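Local coordinates for putative lipoprotein YcdA (Bacillus subtilis subsp. subtilis str. 168, PDB 4R4G) that is of unknown function but is probably a membrane-anchored lipoprotein, with an immunoglobulin-like N-terminal domain joined to an alpha-beta C-terminal domain, at residues 61-74 with 98-112. Sequence-based numbering, arbitrary orientation. Where two conformers were deposited one is given.
Sequences DFTLYQGDTKMSDT and LFFVVDKGKQYELNY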
loop_
_atom_site.group_PDB
_atom_site.type_symbol
_atom_site.label_atom_id
_atom_site.label_comp_id
_atom_site.label_asym_id
_atom_site.label_seq_id
_atom_site.Cartn_x
_atom_site.Cartn_y
_atom_site.Cartn_z
ATOM N N ASP A 61 18.891 -20.670 15.420
ATOM C CA ASP A 61 20.331 -20.596 15.683
ATOM C C ASP A 61 20.825 -19.168 15.507
ATOM O O ASP A 61 21.989 -18.864 15.801
ATOM C CB ASP A 61 21.125 -21.539 14.752
ATOM C CG ASP A 61 20.694 -22.978 14.817
ATOM O OD1 ASP A 61 20.144 -23.386 15.868
ATOM O OD2 ASP A 61 20.911 -23.701 13.827
ATOM N N PHE A 62 19.961 -18.287 14.992
ATOM C CA PHE A 62 20.338 -16.891 14.780
ATOM C C PHE A 62 19.519 -15.991 15.666
ATOM O O PHE A 62 18.329 -16.238 15.871
ATOM C CB PHE A 62 20.162 -16.466 13.307
ATOM C CG PHE A 62 20.925 -17.269 12.279
ATOM C CD1 PHE A 62 20.431 -18.490 11.818
ATOM C CD2 PHE A 62 22.112 -16.786 11.736
ATOM C CE1 PHE A 62 21.109 -19.212 10.841
ATOM C CE2 PHE A 62 22.786 -17.507 10.749
ATOM C CZ PHE A 62 22.273 -18.710 10.301
ATOM N N THR A 63 20.164 -14.949 16.204
ATOM C CA THR A 63 19.536 -13.921 17.034
ATOM C C THR A 63 20.002 -12.575 16.517
ATOM O O THR A 63 21.128 -12.455 16.018
ATOM C CB THR A 63 19.835 -14.110 18.534
ATOM O OG1 THR A 63 21.239 -14.022 18.742
ATOM C CG2 THR A 63 19.323 -15.436 19.086
ATOM N N LEU A 64 19.145 -11.565 16.615
ATOM C CA LEU A 64 19.542 -10.232 16.212
ATOM C C LEU A 64 19.437 -9.294 17.371
ATOM O O LEU A 64 18.457 -9.332 18.115
ATOM C CB LEU A 64 18.683 -9.709 15.043
ATOM C CG LEU A 64 19.240 -8.493 14.317
ATOM C CD1 LEU A 64 20.021 -8.900 13.106
ATOM C CD2 LEU A 64 18.169 -7.614 13.903
ATOM N N TYR A 65 20.420 -8.414 17.494
ATOM C CA TYR A 65 20.441 -7.351 18.475
ATOM C C TYR A 65 20.372 -6.044 17.748
ATOM O O TYR A 65 21.004 -5.887 16.706
ATOM C CB TYR A 65 21.692 -7.415 19.364
ATOM C CG TYR A 65 21.629 -8.518 20.403
ATOM C CD1 TYR A 65 21.926 -9.839 20.070
ATOM C CD2 TYR A 65 21.290 -8.243 21.722
ATOM C CE1 TYR A 65 21.863 -10.857 21.022
ATOM C CE2 TYR A 65 21.160 -9.262 22.666
ATOM C CZ TYR A 65 21.464 -10.566 22.317
ATOM O OH TYR A 65 21.415 -11.551 23.280
ATOM N N GLN A 66 19.561 -5.120 18.269
ATOM C CA GLN A 66 19.461 -3.741 17.825
ATOM C C GLN A 66 20.013 -2.954 18.960
ATOM O O GLN A 66 19.472 -3.025 20.072
ATOM C CB GLN A 66 18.026 -3.381 17.506
ATOM C CG GLN A 66 17.867 -1.992 16.989
ATOM C CD GLN A 66 16.423 -1.691 16.902
ATOM O OE1 GLN A 66 15.784 -1.937 15.882
ATOM N NE2 GLN A 66 15.875 -1.211 18.000
ATOM N N GLY A 67 21.156 -2.323 18.734
ATOM C CA GLY A 67 21.893 -1.674 19.804
ATOM C C GLY A 67 22.386 -2.798 20.686
ATOM O O GLY A 67 23.025 -3.746 20.185
ATOM N N ASP A 68 21.991 -2.753 21.976
ATOM C CA ASP A 68 22.314 -3.800 22.953
ATOM C C ASP A 68 21.079 -4.658 23.269
ATOM O O ASP A 68 21.168 -5.544 24.092
ATOM C CB ASP A 68 22.882 -3.193 24.253
ATOM C CG ASP A 68 24.259 -2.570 24.133
ATOM O OD1 ASP A 68 24.987 -2.913 23.177
ATOM O OD2 ASP A 68 24.630 -1.777 25.024
ATOM N N THR A 69 19.944 -4.403 22.627
ATOM C CA THR A 69 18.667 -5.086 22.873
ATOM C C THR A 69 18.410 -6.206 21.872
ATOM O O THR A 69 18.473 -5.982 20.661
ATOM C CB THR A 69 17.502 -4.053 22.800
ATOM O OG1 THR A 69 17.777 -2.943 23.663
ATOM C CG2 THR A 69 16.136 -4.658 23.132
ATOM N N LYS A 70 18.050 -7.388 22.385
ATOM C CA LYS A 70 17.661 -8.526 21.559
ATOM C C LYS A 70 16.325 -8.218 20.924
ATOM O O LYS A 70 15.420 -7.714 21.606
ATOM C CB LYS A 70 17.593 -9.816 22.401
ATOM C CG LYS A 70 17.568 -11.101 21.580
ATOM C CD LYS A 70 17.602 -12.346 22.449
ATOM C CE LYS A 70 17.117 -13.551 21.684
ATOM N NZ LYS A 70 17.298 -14.814 22.449
HETATM N N MSE A 71 16.218 -8.448 19.604
HETATM C CA MSE A 71 14.979 -8.233 18.853
HETATM C C MSE A 71 14.246 -9.565 18.618
HETATM O O MSE A 71 14.854 -10.634 18.600
HETATM C CB MSE A 71 15.254 -7.534 17.516
HETATM C CG MSE A 71 15.804 -6.125 17.660
HETATM SE SE MSE A 71 14.825 -4.912 18.884
HETATM C CE MSE A 71 13.502 -4.261 17.751
ATOM N N SER A 72 12.934 -9.495 18.421
ATOM C CA SER A 72 12.102 -10.663 18.156
ATOM C C SER A 72 12.360 -11.207 16.769
ATOM O O SER A 72 12.567 -10.460 15.812
ATOM C CB SER A 72 10.618 -10.308 18.271
ATOM O OG SER A 72 10.252 -9.715 19.507
ATOM N N ASP A 73 12.294 -12.505 16.643
ATOM C CA ASP A 73 12.359 -13.093 15.330
ATOM C C ASP A 73 10.928 -13.085 14.824
ATOM O O ASP A 73 9.981 -13.115 15.626
ATOM C CB ASP A 73 12.980 -14.500 15.369
ATOM C CG ASP A 73 12.339 -15.418 16.376
ATOM O OD1 ASP A 73 12.458 -15.136 17.600
ATOM O OD2 ASP A 73 11.715 -16.423 15.948
ATOM N N THR A 74 10.740 -12.960 13.528
ATOM C CA THR A 74 9.365 -12.967 13.079
ATOM C C THR A 74 9.251 -13.880 11.877
ATOM O O THR A 74 10.237 -14.507 11.485
ATOM C CB THR A 74 8.818 -11.565 12.902
ATOM O OG1 THR A 74 7.416 -11.682 12.733
ATOM C CG2 THR A 74 9.455 -10.802 11.754
ATOM N N LEU A 98 16.119 -14.872 7.051
ATOM C CA LEU A 98 15.852 -14.667 8.465
ATOM C C LEU A 98 15.133 -13.351 8.597
ATOM O O LEU A 98 15.376 -12.433 7.819
ATOM C CB LEU A 98 17.128 -14.695 9.319
ATOM C CG LEU A 98 18.139 -15.798 9.084
ATOM C CD1 LEU A 98 19.456 -15.401 9.663
ATOM C CD2 LEU A 98 17.662 -17.153 9.650
ATOM N N PHE A 99 14.208 -13.266 9.543
ATOM C CA PHE A 99 13.357 -12.101 9.718
ATOM C C PHE A 99 13.356 -11.664 11.177
ATOM O O PHE A 99 13.206 -12.497 12.080
ATOM C CB PHE A 99 11.932 -12.440 9.249
ATOM C CG PHE A 99 11.825 -12.932 7.824
ATOM C CD1 PHE A 99 12.035 -14.269 7.516
ATOM C CD2 PHE A 99 11.443 -12.070 6.800
ATOM C CE1 PHE A 99 11.944 -14.722 6.201
ATOM C CE2 PHE A 99 11.354 -12.522 5.485
ATOM C CZ PHE A 99 11.622 -13.840 5.192
ATOM N N PHE A 100 13.539 -10.355 11.404
ATOM C CA PHE A 100 13.629 -9.791 12.737
ATOM C C PHE A 100 12.923 -8.470 12.814
ATOM O O PHE A 100 13.076 -7.644 11.921
ATOM C CB PHE A 100 15.098 -9.608 13.150
ATOM C CG PHE A 100 15.903 -10.883 13.193
ATOM C CD1 PHE A 100 15.831 -11.735 14.288
ATOM C CD2 PHE A 100 16.745 -11.229 12.141
ATOM C CE1 PHE A 100 16.564 -12.920 14.322
ATOM C CE2 PHE A 100 17.492 -12.407 12.182
ATOM C CZ PHE A 100 17.382 -13.253 13.263
ATOM N N VAL A 101 12.180 -8.260 13.902
ATOM C CA VAL A 101 11.442 -7.029 14.161
ATOM C C VAL A 101 12.462 -5.976 14.593
ATOM O O VAL A 101 13.132 -6.162 15.608
ATOM C CB VAL A 101 10.335 -7.257 15.230
ATOM C CG1 VAL A 101 9.515 -6.001 15.449
ATOM C CG2 VAL A 101 9.445 -8.440 14.870
ATOM N N VAL A 102 12.574 -4.889 13.811
ATOM C CA VAL A 102 13.538 -3.797 14.002
ATOM C C VAL A 102 12.925 -2.403 13.784
ATOM O O VAL A 102 11.976 -2.225 13.018
ATOM C CB VAL A 102 14.770 -3.950 13.043
ATOM C CG1 VAL A 102 15.607 -5.169 13.390
ATOM C CG2 VAL A 102 14.362 -3.965 11.558
ATOM N N ASP A 103 13.552 -1.415 14.417
ATOM C CA ASP A 103 13.328 0.012 14.252
ATOM C C ASP A 103 14.336 0.433 13.160
ATOM O O ASP A 103 15.529 0.178 13.307
ATOM C CB ASP A 103 13.528 0.744 15.595
ATOM C CG ASP A 103 12.542 0.321 16.676
ATOM O OD1 ASP A 103 11.356 0.675 16.563
ATOM O OD2 ASP A 103 12.973 -0.319 17.667
ATOM N N LYS A 104 13.846 0.932 12.016
ATOM C CA LYS A 104 14.622 1.319 10.820
ATOM C C LYS A 104 15.846 2.169 11.165
ATOM O O LYS A 104 15.760 3.070 12.010
ATOM C CB LYS A 104 13.700 2.098 9.835
ATOM C CG LYS A 104 14.287 2.494 8.459
ATOM C CD LYS A 104 13.404 3.584 7.796
ATOM C CE LYS A 104 13.961 4.177 6.513
ATOM N NZ LYS A 104 13.073 5.228 5.931
ATOM N N GLY A 105 16.950 1.872 10.475
ATOM C CA GLY A 105 18.203 2.609 10.540
ATOM C C GLY A 105 19.001 2.493 11.818
ATOM O O GLY A 105 19.677 3.452 12.193
ATOM N N LYS A 106 18.985 1.320 12.479
ATOM C CA LYS A 106 19.775 1.184 13.697
ATOM C C LYS A 106 21.022 0.318 13.442
ATOM O O LYS A 106 21.315 -0.033 12.287
ATOM C CB LYS A 106 18.926 0.646 14.861
ATOM C CG LYS A 106 17.737 1.538 15.267
ATOM C CD LYS A 106 18.078 2.979 15.710
ATOM C CE LYS A 106 16.857 3.775 16.149
ATOM N NZ LYS A 106 17.175 5.216 16.415
ATOM N N GLN A 107 21.792 0.043 14.505
ATOM C CA GLN A 107 22.995 -0.778 14.402
ATOM C C GLN A 107 22.667 -2.183 14.863
ATOM O O GLN A 107 22.374 -2.403 16.038
ATOM C CB GLN A 107 24.167 -0.163 15.178
ATOM C CG GLN A 107 24.620 1.192 14.618
ATOM C CD GLN A 107 24.820 1.182 13.113
ATOM O OE1 GLN A 107 25.594 0.382 12.568
ATOM N NE2 GLN A 107 24.097 2.053 12.406
ATOM N N TYR A 108 22.623 -3.121 13.914
ATOM C CA TYR A 108 22.264 -4.498 14.221
ATOM C C TYR A 108 23.495 -5.380 14.334
ATOM O O TYR A 108 24.597 -5.007 13.917
ATOM C CB TYR A 108 21.250 -5.072 13.199
ATOM C CG TYR A 108 20.170 -4.073 12.819
ATOM C CD1 TYR A 108 19.225 -3.643 13.755
ATOM C CD2 TYR A 108 20.117 -3.526 11.539
ATOM C CE1 TYR A 108 18.266 -2.684 13.426
ATOM C CE2 TYR A 108 19.144 -2.585 11.193
ATOM C CZ TYR A 108 18.222 -2.167 12.140
ATOM O OH TYR A 108 17.280 -1.228 11.810
ATOM N N GLU A 109 23.305 -6.510 15.013
ATOM C CA GLU A 109 24.288 -7.531 15.222
ATOM C C GLU A 109 23.588 -8.855 15.093
ATOM O O GLU A 109 22.646 -9.124 15.833
ATOM C CB GLU A 109 24.992 -7.371 16.561
ATOM C CG GLU A 109 26.053 -8.437 16.788
ATOM C CD GLU A 109 27.000 -8.230 17.952
ATOM O OE1 GLU A 109 27.933 -7.400 17.823
ATOM O OE2 GLU A 109 26.859 -8.966 18.957
ATOM N N LEU A 110 23.998 -9.650 14.091
ATOM C CA LEU A 110 23.475 -10.977 13.844
ATOM C C LEU A 110 24.446 -11.971 14.426
ATOM O O LEU A 110 25.634 -11.900 14.106
ATOM C CB LEU A 110 23.267 -11.217 12.337
ATOM C CG LEU A 110 22.686 -12.575 11.923
ATOM C CD1 LEU A 110 21.207 -12.619 12.145
ATOM C CD2 LEU A 110 22.955 -12.852 10.466
ATOM N N ASN A 111 23.956 -12.874 15.305
ATOM C CA ASN A 111 24.795 -13.921 15.905
ATOM C C ASN A 111 24.282 -15.269 15.471
ATOM O O ASN A 111 23.074 -15.469 15.383
ATOM C CB ASN A 111 24.880 -13.847 17.447
ATOM C CG ASN A 111 25.838 -14.879 18.072
ATOM O OD1 ASN A 111 27.074 -14.788 17.950
ATOM N ND2 ASN A 111 25.293 -15.906 18.729
ATOM N N TYR A 112 25.219 -16.190 15.145
ATOM C CA TYR A 112 24.943 -17.567 14.731
ATOM C C TYR A 112 25.645 -18.501 15.675
ATOM O O TYR A 112 26.862 -18.389 15.832
ATOM C CB TYR A 112 25.357 -17.865 13.286
ATOM C CG TYR A 112 25.296 -19.346 12.952
ATOM C CD1 TYR A 112 24.080 -20.029 12.922
ATOM C CD2 TYR A 112 26.457 -20.076 12.711
ATOM C CE1 TYR A 112 24.019 -21.387 12.596
ATOM C CE2 TYR A 112 26.410 -21.442 12.421
ATOM C CZ TYR A 112 25.189 -22.094 12.362
ATOM O OH TYR A 112 25.150 -23.449 12.094
HETATM O O HOH W 1 23.382 -24.986 13.396
#
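F62 lies tightly packed between L98 and Y112: L98 CD1 sits over one face of its ring, 3.7 Å from the centroid, in a CH-pi contact, while Y112 CD1 covers the opposite face, 3.4 Å from F62 CZ, with the two ring planes inclined at 34°. L64 brings its CB over a face of F100, 3.5 Å from F100 CG; with CG anti to the backbone N (chi1 -165°), its CD2 reaches V102 CG1 and its CD1 meets L110 CD1. Strands 62-66 and 107-112 pair antiparallel in one sheet, whereas strand 93-102 edges the other sheet of the immunoglobulin-like domain, so the contacts of F62 with L98 and of L64 with F100 and V102 join the two sheets. Beyond the hairpin at G67, S72 O accepts V101 N and T74 N bonds F99 O, tying the chain to the second sheet's edge. Q66, extended through chi1 and chi2, reaches its amide to D103, with CG packed on K106 CB: OE1 takes D103 N at 2.7 Å and NE2 gives D103 OD2 a nearly straight bond of 3.1 Å. Replacing Q66 by an alanine would remove both bonds and is likely to leave D103 N without its acceptor. The reverse face, carrying T63, Y65, E109 and N111, is looser and partly exposed. At the far end a water bridges D61 OD2, also held by D58 N, and Y112 OH.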